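Local coordinates for protein antibiotic biosynthesis monooxygenase (Thermus thermophilus, PDB 1IUJ) that is of unknown function but binds zinc ions in the crystal and may act as a monooxygenase, at residues 1-5 against 58-62. Numbering follows the deposited sequence.
With ZN (zinc ion), chain F.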
ATOM      1  N   MET B   1      11.521  -1.022   8.364  1.00 16.48           N
ATOM      2  CA  MET B   1      11.175  -0.624   6.964  1.00 15.13           C
ATOM      3  C   MET B   1      10.079   0.434   6.964  1.00 14.08           C
ATOM      4  O   MET B   1       9.107   0.339   7.722  1.00 14.70           O
ATOM      5  CB  MET B   1      10.793  -1.854   6.126  1.00 16.37           C
ATOM      6  CG  MET B   1      10.880  -1.606   4.651  1.00 19.08           C
ATOM      7  SD  MET B   1      10.612  -3.033   3.560  1.00 26.95           S
ATOM      8  CE  MET B   1       8.954  -3.266   3.831  1.00 23.70           C
ATOM      9  N   PHE B   2      10.251   1.455   6.139  1.00 12.62           N
ATOM     10  CA  PHE B   2       9.386   2.629   6.125  1.00 11.79           C
ATOM     11  C   PHE B   2       8.710   2.661   4.753  1.00 12.29           C
ATOM     12  O   PHE B   2       9.353   2.378   3.745  1.00 12.12           O
ATOM     13  CB  PHE B   2      10.239   3.877   6.377  1.00 11.15           C
ATOM     14  CG  PHE B   2       9.519   5.188   6.195  1.00 10.32           C
ATOM     15  CD1 PHE B   2       8.778   5.746   7.243  1.00 11.00           C
ATOM     16  CD2 PHE B   2       9.648   5.900   5.012  1.00  8.71           C
ATOM     17  CE1 PHE B   2       8.128   6.984   7.099  1.00 10.79           C
ATOM     18  CE2 PHE B   2       9.003   7.171   4.831  1.00 11.12           C
ATOM     19  CZ  PHE B   2       8.244   7.710   5.890  1.00 12.37           C
ATOM     20  N   VAL B   3       7.409   2.919   4.714  1.00 11.68           N
ATOM     21  CA  VAL B   3       6.678   2.884   3.452  1.00 11.15           C
ATOM     22  C   VAL B   3       5.925   4.184   3.246  1.00 11.07           C
ATOM     23  O   VAL B   3       5.256   4.683   4.182  1.00 11.03           O
ATOM     24  CB  VAL B   3       5.655   1.702   3.442  1.00 12.13           C
ATOM     25  CG1 VAL B   3       4.784   1.721   2.213  1.00 13.96           C
ATOM     26  CG2 VAL B   3       6.368   0.378   3.586  1.00 12.24           C
ATOM     27  N   THR B   4       5.992   4.698   2.026  1.00 10.74           N
ATOM     28  CA  THR B   4       5.117   5.808   1.613  1.00 11.30           C
ATOM     29  C   THR B   4       4.099   5.331   0.596  1.00 11.09           C
ATOM     30  O   THR B   4       4.388   4.446  -0.213  1.00 11.84           O
ATOM     31  CB  THR B   4       5.879   6.998   1.016  1.00 11.41           C
ATOM     32  OG1 THR B   4       6.639   6.570  -0.128  1.00 12.97           O
ATOM     33  CG2 THR B   4       6.898   7.543   1.978  1.00 11.47           C
ATOM     34  N   MET B   5       2.901   5.881   0.693  1.00 10.83           N
ATOM     35  CA  MET B   5       1.875   5.670  -0.325  1.00 10.43           C
ATOM     36  C   MET B   5       1.401   7.028  -0.795  1.00 10.97           C
ATOM     37  O   MET B   5       0.830   7.796  -0.030  1.00 11.58           O
ATOM     38  CB  MET B   5       0.711   4.847   0.229  1.00 12.04           C
ATOM     39  CG  MET B   5       1.124   3.469   0.621  1.00 13.88           C
ATOM     40  SD  MET B   5      -0.328   2.479   0.975  1.00 17.75           S
ATOM     41  CE  MET B   5       0.499   1.100   1.572  1.00 21.01           C
ATOM     42  N   SER B  58      14.513   3.154   5.963  1.00 13.68           N
ATOM     43  CA  SER B  58      14.170   4.017   7.084  1.00 12.77           C
ATOM     44  C   SER B  58      13.503   5.279   6.626  1.00 11.37           C
ATOM     45  O   SER B  58      13.623   5.659   5.472  1.00 10.98           O
ATOM     46  CB  SER B  58      15.419   4.401   7.883  1.00 13.03           C
ATOM     47  OG  SER B  58      16.270   5.281   7.135  1.00 15.92           O
ATOM     48  N   GLU B  59      12.841   5.964   7.558  1.00 11.95           N
ATOM     49  CA  GLU B  59      12.315   7.285   7.279  1.00 11.35           C
ATOM     50  C   GLU B  59      13.426   8.274   6.845  1.00 11.65           C
ATOM     51  O   GLU B  59      13.213   9.090   5.949  1.00 11.42           O
ATOM     52  CB  GLU B  59      11.520   7.782   8.486  1.00 11.82           C
ATOM     53  CG  GLU B  59      10.906   9.160   8.281  1.00 13.77           C
ATOM     54  CD  GLU B  59      10.060   9.613   9.458  1.00 16.04           C
ATOM     55  OE1 GLU B  59       9.874   8.872  10.454  1.00 19.38           O
ATOM     56  OE2 GLU B  59       9.615  10.749   9.382  1.00 18.99           O
ATOM     57  N   GLU B  60      14.585   8.182   7.490  1.00 12.58           N
ATOM     58  CA  GLU B  60      15.709   9.053   7.157  1.00 12.04           C
ATOM     59  C   GLU B  60      16.110   8.892   5.686  1.00 12.05           C
ATOM     60  O   GLU B  60      16.420   9.868   5.012  1.00 12.41           O
ATOM     61  CB  GLU B  60      16.870   8.799   8.118  1.00 12.80           C
ATOM     62  CG  GLU B  60      18.074   9.745   7.934  1.00 14.10           C
ATOM     63  CD  GLU B  60      17.741  11.214   8.157  1.00 18.97           C
ATOM     64  OE1 GLU B  60      16.689  11.539   8.735  1.00 14.00           O
ATOM     65  OE2 GLU B  60      18.562  12.087   7.781  1.00 17.68           O
ATOM     66  N   ALA B  61      16.143   7.649   5.209  1.00 11.04           N
ATOM     67  CA  ALA B  61      16.453   7.407   3.798  1.00 12.85           C
ATOM     68  C   ALA B  61      15.446   8.099   2.867  1.00 11.97           C
ATOM     69  O   ALA B  61      15.840   8.714   1.869  1.00 13.09           O
ATOM     70  CB  ALA B  61      16.550   5.898   3.520  1.00 11.70           C
ATOM     71  N   PHE B  62      14.148   8.004   3.194  1.00 11.24           N
ATOM     72  CA  PHE B  62      13.143   8.795   2.532  1.00 11.08           C
ATOM     73  C   PHE B  62      13.420  10.298   2.591  1.00 10.90           C
ATOM     74  O   PHE B  62      13.362  10.978   1.549  1.00  9.73           O
ATOM     75  CB  PHE B  62      11.769   8.454   3.113  1.00 11.59           C
ATOM     76  CG  PHE B  62      10.722   9.402   2.717  1.00 11.28           C
ATOM     77  CD1 PHE B  62      10.285  10.391   3.618  1.00 11.26           C
ATOM     78  CD2 PHE B  62      10.152   9.314   1.447  1.00  9.51           C
ATOM     79  CE1 PHE B  62       9.321  11.278   3.281  1.00 12.66           C
ATOM     80  CE2 PHE B  62       9.166  10.205   1.079  1.00 11.08           C
ATOM     81  CZ  PHE B  62       8.719  11.200   2.033  1.00 10.75           C
TER
HETATM   82 ZN    ZN F2003      16.566  13.386   9.194  1.00 14.01          ZN
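Along residues 1-5, alternate side chains face opposite sides of the sheet. Met1 packs against Leu39 of the second subunit, whereas Phe2 meets the first turn of helix 59-66. Phe2 CB lies 3.5 Å from Glu59 N, and one face of the Phe2 ring is covered by Glu59, whose CA makes a CH-pi contact 3.7 Å from the ring centroid. Farther along the same ring, Phe2 CE2 reaches Phe62 CB at 3.5 Å; the two rings sit obliquely, planes at 43°. This is helix-on-sheet packing in a dimeric alpha-beta barrel of the ABM family, with no hydrogen bond between the two segments. Val3 turns to Leu41 of the second subunit. Thr4 continues the helix contact, its CG2 lying over the face of the Phe62 ring, 4.0 Å from the centroid, and Met5 packs on the same Leu41. Polar groups of the helix turn elsewhere: Ser58 is the N-cap, its OG accepting from Ala61 N (3.1 Å), Glu59 forms a salt bridge with Lys44 of the second subunit, and Glu60 OE1 binds a zinc ion at 1.9 Å.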